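Local coordinates for protein protelomerase (Agrobacterium tumefaciens, PDB 4F43) that generates and protects the hairpin ends of a linear chromosome, as a telomere resolvase that cuts telomeric DNA and rejoins its strands, at residues D1-G6 with M40-D44; R32-I37 with K74-I79; L141-I145 with L240-T244; P155-T160 with G227-F233. The protein carries 1 engineered substitution. Residues are numbered along the deposited sequence.

Interaction 1 of 4, residues D1-G6 with M40-D44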
# COMPACT_ATOMS: atom_id res chain seq x y z
N ASP A 1 -25.86 21.27 5.14
CA ASP A 1 -27.24 20.82 5.04
C ASP A 1 -27.85 21.16 3.69
O ASP A 1 -29.07 21.11 3.52
CB ASP A 1 -28.09 21.44 6.16
CG ASP A 1 -28.27 20.51 7.34
OD1 ASP A 1 -28.46 19.30 7.12
OD2 ASP A 1 -28.21 20.99 8.49
N TYR A 2 -27.01 21.49 2.72
CA TYR A 2 -27.49 21.80 1.38
C TYR A 2 -28.15 20.58 0.71
O TYR A 2 -29.24 20.70 0.16
CB TYR A 2 -26.39 22.42 0.50
CG TYR A 2 -26.03 23.84 0.87
CD1 TYR A 2 -26.92 24.65 1.56
CD2 TYR A 2 -24.79 24.37 0.52
CE1 TYR A 2 -26.59 25.95 1.90
CE2 TYR A 2 -24.45 25.66 0.86
CZ TYR A 2 -25.35 26.45 1.55
OH TYR A 2 -25.02 27.74 1.88
N PRO A 3 -27.49 19.41 0.75
CA PRO A 3 -28.26 18.22 0.35
C PRO A 3 -28.76 17.48 1.59
O PRO A 3 -27.97 17.21 2.50
CB PRO A 3 -27.22 17.36 -0.37
CG PRO A 3 -25.91 18.15 -0.34
CD PRO A 3 -26.05 19.11 0.79
N LYS A 4 -30.05 17.16 1.62
CA LYS A 4 -30.60 16.43 2.75
C LYS A 4 -30.82 14.96 2.42
O LYS A 4 -31.09 14.15 3.31
CB LYS A 4 -31.91 17.07 3.23
CG LYS A 4 -32.97 17.20 2.16
CD LYS A 4 -34.28 17.70 2.74
CE LYS A 4 -35.33 17.89 1.67
NZ LYS A 4 -36.66 18.22 2.26
N THR A 5 -30.70 14.62 1.14
CA THR A 5 -30.89 13.25 0.69
C THR A 5 -29.68 12.75 -0.09
O THR A 5 -29.01 13.52 -0.77
CB THR A 5 -32.14 13.12 -0.21
OG1 THR A 5 -31.94 13.85 -1.42
CG2 THR A 5 -33.37 13.67 0.51
N GLY A 6 -29.41 11.45 0.02
CA GLY A 6 -28.28 10.86 -0.68
C GLY A 6 -28.21 9.35 -0.53
O GLY A 6 -28.84 8.77 0.35
N MET A 40 -29.81 9.31 7.81
CA MET A 40 -29.35 10.68 7.58
C MET A 40 -30.25 11.45 6.60
O MET A 40 -30.25 12.68 6.59
CB MET A 40 -27.91 10.70 7.07
CG MET A 40 -26.88 10.35 8.13
SD MET A 40 -25.20 10.62 7.52
CE MET A 40 -25.29 12.35 7.07
N ASN A 41 -31.01 10.72 5.79
CA ASN A 41 -31.86 11.33 4.78
C ASN A 41 -32.99 12.18 5.36
O ASN A 41 -33.89 11.66 6.03
CB ASN A 41 -32.45 10.27 3.85
CG ASN A 41 -31.44 9.77 2.83
OD1 ASN A 41 -31.46 10.18 1.67
ND2 ASN A 41 -30.54 8.89 3.26
N GLY A 42 -32.95 13.48 5.11
CA GLY A 42 -34.01 14.38 5.53
C GLY A 42 -33.70 15.18 6.78
O GLY A 42 -34.46 16.08 7.14
N MET A 43 -32.60 14.85 7.43
CA MET A 43 -32.21 15.54 8.66
C MET A 43 -31.77 16.98 8.40
O MET A 43 -31.00 17.25 7.48
CB MET A 43 -31.10 14.78 9.39
CG MET A 43 -31.59 13.61 10.22
SD MET A 43 -30.32 12.99 11.34
CE MET A 43 -31.23 11.72 12.20
N ASP A 44 -32.26 17.89 9.23
CA ASP A 44 -31.87 19.30 9.15
C ASP A 44 -31.36 19.79 10.50
O ASP A 44 -30.73 20.85 10.58
CB ASP A 44 -33.05 20.15 8.68
CG ASP A 44 -34.37 19.74 9.30
OD1 ASP A 44 -35.42 20.01 8.70
OD2 ASP A 44 -34.34 19.13 10.39
O HOH W 1 -29.54 14.79 5.40

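Interaction 2 of 4, residues R32-I37 with K74-I79. With nucleotides of chain B.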
# COMPACT_ATOMS: atom_id res chain seq x y z
N ARG A 32 -24.72 -1.45 8.68
CA ARG A 32 -24.81 -0.34 9.63
C ARG A 32 -24.55 1.00 8.94
O ARG A 32 -25.19 2.00 9.26
CB ARG A 32 -23.85 -0.53 10.80
CG ARG A 32 -24.17 -1.74 11.67
CD ARG A 32 -23.70 -1.53 13.10
NE ARG A 32 -24.39 -0.40 13.73
CZ ARG A 32 -25.54 -0.50 14.38
NH1 ARG A 32 -26.14 -1.68 14.50
NH2 ARG A 32 -26.09 0.58 14.92
N ILE A 33 -23.61 1.00 8.00
CA ILE A 33 -23.32 2.20 7.22
C ILE A 33 -24.50 2.56 6.32
O ILE A 33 -24.87 3.73 6.19
CB ILE A 33 -22.05 2.00 6.35
CG1 ILE A 33 -20.83 1.77 7.24
CG2 ILE A 33 -21.82 3.21 5.45
CD1 ILE A 33 -19.55 1.53 6.47
N ALA A 34 -25.09 1.54 5.70
CA ALA A 34 -26.25 1.75 4.84
C ALA A 34 -27.43 2.34 5.61
O ALA A 34 -28.07 3.28 5.16
CB ALA A 34 -26.65 0.44 4.17
N ASP A 35 -27.69 1.77 6.79
CA ASP A 35 -28.77 2.26 7.65
C ASP A 35 -28.45 3.64 8.18
O ASP A 35 -29.35 4.44 8.47
CB ASP A 35 -29.01 1.29 8.81
CG ASP A 35 -29.37 -0.11 8.34
OD1 ASP A 35 -29.86 -0.24 7.20
OD2 ASP A 35 -29.17 -1.07 9.11
N PHE A 36 -27.16 3.93 8.33
CA PHE A 36 -26.69 5.23 8.77
C PHE A 36 -27.05 6.29 7.73
O PHE A 36 -27.73 7.28 8.03
CB PHE A 36 -25.18 5.20 9.00
CG PHE A 36 -24.66 6.37 9.77
CD1 PHE A 36 -24.82 6.44 11.14
CD2 PHE A 36 -23.99 7.39 9.12
CE1 PHE A 36 -24.33 7.51 11.85
CE2 PHE A 36 -23.50 8.47 9.83
CZ PHE A 36 -23.67 8.52 11.20
N ILE A 37 -26.58 6.07 6.51
CA ILE A 37 -26.87 6.97 5.40
C ILE A 37 -28.38 7.08 5.17
O ILE A 37 -28.88 8.15 4.82
CB ILE A 37 -26.18 6.50 4.10
CG1 ILE A 37 -24.67 6.38 4.31
CG2 ILE A 37 -26.48 7.45 2.95
CD1 ILE A 37 -24.00 7.67 4.73
N LYS A 74 -14.38 4.74 6.63
CA LYS A 74 -15.46 4.18 5.82
C LYS A 74 -16.73 5.03 5.88
O LYS A 74 -17.29 5.40 4.85
CB LYS A 74 -15.78 2.75 6.27
CG LYS A 74 -14.64 1.76 6.07
CD LYS A 74 -15.07 0.35 6.47
CE LYS A 74 -13.94 -0.64 6.33
NZ LYS A 74 -13.47 -0.78 4.93
N TYR A 75 -17.18 5.32 7.10
CA TYR A 75 -18.36 6.15 7.31
C TYR A 75 -18.23 7.50 6.61
O TYR A 75 -19.12 7.92 5.88
CB TYR A 75 -18.60 6.39 8.81
CG TYR A 75 -19.26 5.23 9.53
CD1 TYR A 75 -20.62 4.98 9.39
CD2 TYR A 75 -18.52 4.41 10.38
CE1 TYR A 75 -21.22 3.93 10.06
CE2 TYR A 75 -19.12 3.36 11.05
CZ TYR A 75 -20.47 3.13 10.89
OH TYR A 75 -21.06 2.08 11.56
N ARG A 76 -17.10 8.17 6.84
CA ARG A 76 -16.86 9.49 6.26
C ARG A 76 -16.87 9.47 4.74
O ARG A 76 -17.45 10.36 4.10
CB ARG A 76 -15.54 10.07 6.78
CG ARG A 76 -15.55 10.38 8.27
CD ARG A 76 -14.22 10.96 8.72
NE ARG A 76 -13.94 12.22 8.04
CZ ARG A 76 -14.40 13.40 8.44
NH1 ARG A 76 -15.18 13.48 9.51
NH2 ARG A 76 -14.09 14.50 7.76
N ASN A 77 -16.23 8.47 4.15
CA ASN A 77 -16.24 8.31 2.70
C ASN A 77 -17.65 8.05 2.17
O ASN A 77 -18.03 8.55 1.11
CB ASN A 77 -15.30 7.19 2.26
CG ASN A 77 -13.84 7.60 2.35
OD1 ASN A 77 -13.50 8.77 2.20
ND2 ASN A 77 -12.97 6.62 2.59
N ALA A 78 -18.42 7.28 2.93
CA ALA A 78 -19.81 7.01 2.57
C ALA A 78 -20.63 8.30 2.58
O ALA A 78 -21.46 8.52 1.69
CB ALA A 78 -20.41 5.99 3.52
N ILE A 79 -20.39 9.14 3.58
CA ILE A 79 -21.07 10.42 3.68
C ILE A 79 -20.69 11.33 2.52
O ILE A 79 -21.56 11.98 1.92
CB ILE A 79 -20.76 11.13 5.01
CG1 ILE A 79 -21.21 10.28 6.20
CG2 ILE A 79 -21.42 12.50 5.06
CD1 ILE A 79 -20.84 10.85 7.55
P DT B 20 -10.75 10.28 6.93
OP1 DT B 20 -11.94 10.79 6.23
OP2 DT B 20 -10.87 9.12 7.86
O5' DT B 20 -9.65 9.92 5.83
C5' DT B 20 -9.35 10.86 4.79
C4' DT B 20 -8.42 10.24 3.76
O4' DT B 20 -7.16 9.91 4.40
C3' DT B 20 -8.92 8.96 3.11
O3' DT B 20 -8.58 8.94 1.73
C2' DT B 20 -8.19 7.86 3.88
C1' DT B 20 -6.86 8.54 4.19
N1 DT B 20 -6.23 8.01 5.42
C2 DT B 20 -4.94 7.54 5.36
O2 DT B 20 -4.27 7.54 4.34
N3 DT B 20 -4.46 7.07 6.55
C4 DT B 20 -5.11 7.03 7.77
O4 DT B 20 -4.58 6.58 8.78
C5 DT B 20 -6.46 7.53 7.75
C7 DT B 20 -7.29 7.54 9.00
C6 DT B 20 -6.95 7.99 6.59
P DA B 21 -9.05 7.72 0.79
OP1 DA B 21 -9.37 8.27 -0.54
OP2 DA B 21 -10.08 6.95 1.53
O5' DA B 21 -7.74 6.81 0.67
C5' DA B 21 -6.63 7.26 -0.10
C4' DA B 21 -5.51 6.24 -0.11
O4' DA B 21 -5.12 5.94 1.26
C3' DA B 21 -5.84 4.89 -0.73
O3' DA B 21 -4.66 4.31 -1.28
C2' DA B 21 -6.30 4.08 0.47
C1' DA B 21 -5.27 4.55 1.48
N9 DA B 21 -5.63 4.35 2.88
C8 DA B 21 -6.83 4.62 3.48
N7 DA B 21 -6.84 4.34 4.77
C5 DA B 21 -5.57 3.85 5.01
C6 DA B 21 -4.92 3.37 6.17
N6 DA B 21 -5.49 3.29 7.39
N1 DA B 21 -3.65 2.97 6.04
C2 DA B 21 -3.04 3.04 4.85
N3 DA B 21 -3.54 3.46 3.70
C4 DA B 21 -4.81 3.86 3.86

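Interaction 3 of 4, residues L141-I145 with L240-T244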
# COMPACT_ATOMS: atom_id res chain seq x y z
N LEU A 141 0.96 -14.24 -11.54
CA LEU A 141 1.15 -13.98 -10.12
C LEU A 141 2.63 -13.97 -9.77
O LEU A 141 3.12 -13.05 -9.12
CB LEU A 141 0.42 -15.04 -9.29
CG LEU A 141 0.46 -14.86 -7.77
CD1 LEU A 141 -0.37 -13.65 -7.35
CD2 LEU A 141 -0.02 -16.11 -7.06
N MET A 142 3.34 -15.01 -10.22
CA MET A 142 4.77 -15.14 -9.97
C MET A 142 5.54 -13.97 -10.58
O MET A 142 6.41 -13.39 -9.94
CB MET A 142 5.29 -16.46 -10.54
CG MET A 142 4.70 -17.70 -9.89
SD MET A 142 5.00 -17.77 -8.12
CE MET A 142 4.40 -19.42 -7.74
N ILE A 143 5.21 -13.64 -11.83
CA ILE A 143 5.81 -12.49 -12.51
C ILE A 143 5.57 -11.23 -11.70
O ILE A 143 6.45 -10.37 -11.60
CB ILE A 143 5.22 -12.31 -13.92
CG1 ILE A 143 5.35 -13.59 -14.74
CG2 ILE A 143 5.90 -11.15 -14.64
CD1 ILE A 143 4.83 -13.47 -16.15
N GLY A 144 4.38 -11.12 -11.11
CA GLY A 144 4.05 -10.00 -10.25
C GLY A 144 4.95 -9.93 -9.03
O GLY A 144 5.48 -8.87 -8.71
N ILE A 145 5.11 -11.06 -8.35
CA ILE A 145 5.98 -11.15 -7.18
C ILE A 145 7.41 -10.74 -7.52
O ILE A 145 8.01 -9.90 -6.83
CB ILE A 145 6.01 -12.58 -6.62
CG1 ILE A 145 4.60 -13.06 -6.31
CG2 ILE A 145 6.89 -12.65 -5.38
CD1 ILE A 145 4.49 -14.56 -6.17
N LEU A 240 -4.20 -15.27 -1.92
CA LEU A 240 -3.40 -16.10 -2.81
C LEU A 240 -1.96 -15.60 -2.86
O LEU A 240 -1.01 -16.39 -2.75
CB LEU A 240 -4.00 -16.11 -4.22
CG LEU A 240 -3.34 -17.02 -5.25
CD1 LEU A 240 -3.41 -18.47 -4.81
CD2 LEU A 240 -3.98 -16.84 -6.62
N LEU A 241 -1.81 -14.29 -3.03
CA LEU A 241 -0.50 -13.64 -3.03
C LEU A 241 0.19 -13.89 -1.70
O LEU A 241 1.39 -14.21 -1.65
CB LEU A 241 -0.67 -12.14 -3.27
CG LEU A 241 0.57 -11.27 -3.45
CD1 LEU A 241 1.21 -11.51 -4.81
CD2 LEU A 241 0.23 -9.80 -3.28
N ARG A 242 -0.57 -13.74 -0.62
CA ARG A 242 -0.07 -13.94 0.73
C ARG A 242 0.49 -15.34 0.94
O ARG A 242 1.59 -15.50 1.47
CB ARG A 242 -1.16 -13.65 1.76
CG ARG A 242 -0.80 -14.04 3.18
CD ARG A 242 -1.83 -13.49 4.16
NE ARG A 242 -1.64 -14.03 5.51
CZ ARG A 242 -2.35 -15.04 6.01
NH1 ARG A 242 -3.30 -15.61 5.28
NH2 ARG A 242 -2.11 -15.46 7.25
N ASP A 243 -0.26 -16.35 0.52
CA ASP A 243 0.18 -17.74 0.71
C ASP A 243 1.30 -18.15 -0.25
O ASP A 243 2.12 -19.00 0.07
CB ASP A 243 -1.00 -18.70 0.61
CG ASP A 243 -1.61 -19.01 1.96
OD1 ASP A 243 -2.50 -18.25 2.40
OD2 ASP A 243 -1.19 -20.01 2.59
N THR A 244 1.31 -17.54 -1.44
CA THR A 244 2.39 -17.80 -2.39
C THR A 244 3.70 -17.23 -1.86
O THR A 244 4.76 -17.86 -1.96
CB THR A 244 2.08 -17.24 -3.78
OG1 THR A 244 0.82 -17.75 -4.23
CG2 THR A 244 3.16 -17.64 -4.77

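Interaction 4 of 4, residues P155-T160 with G227-F233. With nucleotides of chain B.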
# COMPACT_ATOMS: atom_id res chain seq x y z
N PRO A 155 2.33 -3.90 -4.51
CA PRO A 155 1.45 -4.88 -5.14
C PRO A 155 0.29 -4.25 -5.92
O PRO A 155 -0.02 -4.72 -7.01
CB PRO A 155 0.91 -5.67 -3.94
CG PRO A 155 2.02 -5.62 -2.96
CD PRO A 155 2.66 -4.26 -3.12
N TYR A 156 -0.33 -3.22 -5.36
CA TYR A 156 -1.42 -2.54 -6.05
C TYR A 156 -0.91 -1.89 -7.34
O TYR A 156 -1.50 -2.05 -8.41
CB TYR A 156 -2.07 -1.49 -5.14
CG TYR A 156 -3.31 -0.86 -5.72
CD1 TYR A 156 -4.47 -1.60 -5.91
CD2 TYR A 156 -3.34 0.49 -6.06
CE1 TYR A 156 -5.61 -1.03 -6.43
CE2 TYR A 156 -4.48 1.07 -6.58
CZ TYR A 156 -5.61 0.31 -6.76
OH TYR A 156 -6.74 0.88 -7.29
N GLU A 157 0.20 -1.16 -7.22
CA GLU A 157 0.83 -0.52 -8.36
C GLU A 157 1.22 -1.55 -9.42
O GLU A 157 0.87 -1.41 -10.59
CB GLU A 157 2.07 0.26 -7.92
CG GLU A 157 1.79 1.37 -6.92
CD GLU A 157 3.06 1.96 -6.34
OE1 GLU A 157 4.13 1.33 -6.48
OE2 GLU A 157 2.99 3.05 -5.74
N VAL A 158 1.93 -2.58 -8.99
CA VAL A 158 2.42 -3.63 -9.88
C VAL A 158 1.29 -4.34 -10.63
O VAL A 158 1.30 -4.40 -11.86
CB VAL A 158 3.25 -4.69 -9.12
CG1 VAL A 158 3.53 -5.89 -10.01
CG2 VAL A 158 4.54 -4.09 -8.60
N PHE A 159 0.33 -4.87 -9.89
CA PHE A 159 -0.73 -5.68 -10.48
C PHE A 159 -1.79 -4.88 -11.22
O PHE A 159 -2.40 -5.38 -12.16
CB PHE A 159 -1.39 -6.56 -9.42
CG PHE A 159 -0.53 -7.69 -8.92
CD1 PHE A 159 -0.28 -8.79 -9.72
CD2 PHE A 159 0.03 -7.65 -7.65
CE1 PHE A 159 0.51 -9.83 -9.26
CE2 PHE A 159 0.82 -8.68 -7.19
CZ PHE A 159 1.06 -9.77 -8.00
N THR A 160 -2.04 -3.64 -10.79
CA THR A 160 -3.19 -2.91 -11.30
C THR A 160 -2.91 -1.69 -12.19
O THR A 160 -3.67 -1.41 -13.11
CB THR A 160 -4.15 -2.49 -10.17
OG1 THR A 160 -3.52 -1.48 -9.36
CG2 THR A 160 -4.51 -3.68 -9.30
N GLY A 227 -6.76 -1.70 -13.99
CA GLY A 227 -7.79 -0.71 -13.71
C GLY A 227 -8.67 -1.08 -12.54
O GLY A 227 -9.66 -0.41 -12.25
N MET A 228 -8.31 -2.16 -11.85
CA MET A 228 -9.10 -2.66 -10.73
C MET A 228 -9.05 -1.71 -9.54
O MET A 228 -8.10 -0.95 -9.39
CB MET A 228 -8.58 -4.04 -10.30
CG MET A 228 -9.66 -5.09 -10.17
SD MET A 228 -8.98 -6.68 -9.66
CE MET A 228 -10.45 -7.71 -9.74
N SER A 229 -10.08 -1.77 -8.70
CA SER A 229 -10.10 -0.99 -7.47
C SER A 229 -9.38 -1.76 -6.37
O SER A 229 -9.11 -2.95 -6.52
CB SER A 229 -11.54 -0.67 -7.06
OG SER A 229 -12.26 -1.86 -6.77
N ILE A 230 -9.08 -1.08 -5.27
CA ILE A 230 -8.31 -1.69 -4.19
C ILE A 230 -9.06 -2.83 -3.50
O ILE A 230 -8.46 -3.85 -3.14
CB ILE A 230 -7.84 -0.63 -3.16
CG1 ILE A 230 -7.04 -1.29 -2.03
CG2 ILE A 230 -9.02 0.16 -2.61
CD1 ILE A 230 -5.79 -2.01 -2.50
N ASP A 231 -10.36 -2.67 -3.33
CA ASP A 231 -11.18 -3.71 -2.70
C ASP A 231 -11.29 -4.93 -3.62
O ASP A 231 -11.18 -6.07 -3.16
CB ASP A 231 -12.57 -3.16 -2.36
CG ASP A 231 -12.50 -1.95 -1.45
OD1 ASP A 231 -12.32 -2.13 -0.23
OD2 ASP A 231 -12.64 -0.82 -1.96
N ASP A 232 -11.52 -4.67 -4.90
CA ASP A 232 -11.57 -5.72 -5.90
C ASP A 232 -10.27 -6.50 -5.93
O ASP A 232 -10.27 -7.73 -5.88
CB ASP A 232 -11.86 -5.14 -7.29
CG ASP A 232 -13.29 -4.66 -7.44
OD1 ASP A 232 -14.19 -5.29 -6.85
OD2 ASP A 232 -13.51 -3.67 -8.16
N PHE A 233 -9.16 -5.78 -5.99
CA PHE A 233 -7.83 -6.39 -5.98
C PHE A 233 -7.61 -7.22 -4.72
O PHE A 233 -7.03 -8.31 -4.77
CB PHE A 233 -6.75 -5.31 -6.10
CG PHE A 233 -5.36 -5.82 -5.87
CD1 PHE A 233 -4.69 -6.52 -6.86
CD2 PHE A 233 -4.72 -5.60 -4.66
CE1 PHE A 233 -3.41 -7.00 -6.64
CE2 PHE A 233 -3.44 -6.07 -4.44
CZ PHE A 233 -2.78 -6.77 -5.44
P DT B 23 -1.38 -2.52 -1.83
OP1 DT B 23 -0.22 -2.68 -2.73
OP2 DT B 23 -2.70 -3.06 -2.21
O5' DT B 23 -1.00 -3.13 -0.40
C5' DT B 23 0.25 -2.82 0.20
C4' DT B 23 0.36 -3.42 1.59
O4' DT B 23 -0.76 -2.96 2.39
C3' DT B 23 0.31 -4.95 1.64
O3' DT B 23 1.26 -5.43 2.59
C2' DT B 23 -1.12 -5.24 2.10
C1' DT B 23 -1.32 -4.08 3.06
N1 DT B 23 -2.74 -3.79 3.41
C2 DT B 23 -3.14 -3.96 4.71
O2 DT B 23 -2.39 -4.33 5.60
N3 DT B 23 -4.46 -3.68 4.95
C4 DT B 23 -5.40 -3.26 4.04
O4 DT B 23 -6.57 -3.04 4.37
C5 DT B 23 -4.92 -3.10 2.69
C7 DT B 23 -5.85 -2.65 1.60
C6 DT B 23 -3.63 -3.37 2.44
P DT B 22 -4.63 3.81 -2.81
OP1 DT B 22 -4.18 4.94 -3.65
OP2 DT B 22 -5.93 3.16 -3.10
O5' DT B 22 -3.50 2.69 -2.82
C5' DT B 22 -3.77 1.36 -2.35
C4' DT B 22 -2.93 1.02 -1.14
O4' DT B 22 -3.60 1.50 0.05
C3' DT B 22 -2.73 -0.47 -0.88
O3' DT B 22 -1.56 -0.95 -1.53
C2' DT B 22 -2.58 -0.56 0.63
C1' DT B 22 -3.09 0.78 1.16
N1 DT B 22 -4.15 0.64 2.20
C2 DT B 22 -3.79 0.19 3.45
O2 DT B 22 -2.65 -0.09 3.77
N3 DT B 22 -4.83 0.09 4.34
C4 DT B 22 -6.16 0.38 4.12
O4 DT B 22 -7.02 0.25 4.99
C5 DT B 22 -6.47 0.84 2.78
C7 DT B 22 -7.88 1.18 2.41
C6 DT B 22 -5.46 0.94 1.90
O HOH W 2 -9.24 1.65 -5.60

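Interaction 1 of 4, residues D1-G6 with M40-D44
A surface contact between two loops illustrates how irregular segments can be held mainly by polar bonds of the backbone, one asparagine side chain and a water. The start of this fragment, D1-G6, runs ahead of helix 9-18 and lies against M40-D44, the connection between helix 28-40 and helix 46-59. That connection folds as a type II beta turn from M40 to M43, with G42 in the position of positive phi. A side chain at G42 would collide with the carbonyl oxygen of the preceding residue, so glycine suits the turn. The focal acceptor is K4 O. It takes a hydrogen bond from G42 N at 2.7 Å and a CA-H...O contact from N41 CA at 3.3 Å, and a water 2.7 Å from K4 O also donates to M40 O, 2.5 Å away. N41 supplies the second anchor: its OD1 accepts from G6 N at 2.9 Å, while its ND2 gives only a weak bond to G6 O at 3.4 Å. M40 and M43 turn aside to pack on helix 46-59. D1-G6 is therefore fixed mainly by backbone groups, the N41 carboxamide and a water; no apolar side-chain pair joins the loops.

Interaction 2 of 4, residues R32-I37 with K74-I79
K74 opens K74-I79 on helix 65-82 with its aliphatic part, its CB lying 4.0 Å from I33 CD1. Next comes Y75, whose ring is shared by several residues of the opposing helix. I33 CG1 sits over one face in a CH-pi contact, 4.0 Å from the ring centroid, while the ring edge points at the face of F36 in a T-shaped pair with centroids 5.4 Å apart. The Y75 hydroxyl and the guanidinium of R32 both bind E56 of helix 46-59. Here helix 28-40 and helix 65-82 cross at -41°, their local axes 10.5 Å apart, in a helical bundle that meets DNA on the side of helix 65-82 turned from R32-I37. R76 and N77 serve that side: R76 NE donates to OP1 of DT20 of chain B and N77 ND2 to OP2 of DA21 of chain B, each at 3.1 Å. A78 returns to the interface, its small CB admitting I33 CG2 at 3.7 Å and I37 CD1 at 4.1 Å. Last, I79 places CD1 at the F36 ring edge, 4.2 Å from F36 CE2.

Interaction 3 of 4, residues L141-I145 with L240-T244
Apolar packing does most of the work where helix 140-151 meets helix 230-248. L141 points at its partner and spreads its two methyls, CD1 lying 3.7 Å from L241 CD1 and CD2 lying 3.9 Å from L240 CG. One turn on, I145 CG1 approaches the same L241 CD1 at 4.0 Å. The two segments cross steeply, at -69° with axes 11.1 Å apart, and the packing continues along helix 230-248, from L141 to T237 and from I145 to L248. This is a helix-helix junction of the telomere resolvase catalytic domain. A second kind of contact involves a polar residue used as an apolar one. T244 turns its CG2 to I145 CD1 at 3.6 Å and to M142 CE at 3.7 Å. Its OG1 donates to L240 O at 2.7 Å within its own helix, so the hydroxyl is satisfied even though L141 CD2 rests only 3.4 Å from T244 OG1. No hydrogen bond passes between the segments. Charge belongs to another side of helix 230-248: R242 NE forms a salt bridge with a DNA phosphate, and R242 also packs on a thymine base. The long salt bridge from R242 NH1 to D243 OD1, 4.0 Å, is by charge only.

Interaction 4 of 4, residues P155-T160 with G227-F233
Part of the DNA-contacting surface of the telomere resolvase catalytic domain is formed here by two helix starts, and the packing between them is a knob-into-hole arrangement. F233, one turn into helix 230-248, is the knob; P155, Y156, F159 and T160 of helix 155-161 form its hole. Within the hole F233 CE1 comes to 3.5 Å from F159 CB, F233 CD1 to 3.7 Å from T160 CG2, and F233 CZ to 4.1 Å from P155 CB. Y156 extends the interface toward the start of helix 230-248, its CD1 lying 3.7 Å from I230 CD1. S229 is the N-cap: its OG accepts a weak bond from D232 N at 3.5 Å and donates to D232 OD2 at 2.6 Å. A water ties the two segments as well, bonded to Y156 OH at 3.1 Å and accepting from I230 N at 2.8 Å. Further along, a wider pi-type turn spans 157-160, and T160 O accepts from G227 N at 3.2 Å. Both helix starts touch the hairpin strand: I230 CD1 approaches OP2 of DT23 of chain B at 3.3 Å, and the backbone amide Y156 N donates to OP1 of DT23 of chain B at 2.7 Å.

How the interactions relate
Burial and chemistry differ together among these contacts. Interaction 1 lies at the surface and relies on polar bonds, largely of the backbone, and the N41 side chain, whereas interaction 2, buried and with centres about 13 Å away, relies on aromatic and aliphatic side chains. Both use the region of helix 28-40, and they touch through M40 SD and I79 CG1, 4.2 Å apart. Interactions 3 and 4, each partly buried, share helix 230-248. F159 joins them, its CZ lying 3.6 Å from L241 CD1 and its CE1 3.7 Å from G144 CA. Interaction 3 lacks cross-segment hydrogen bonds; interaction 4 includes the G227 N to T160 O bond and a water bridge. Interactions 2 and 4 both contact consecutive nucleotides of one DNA chain.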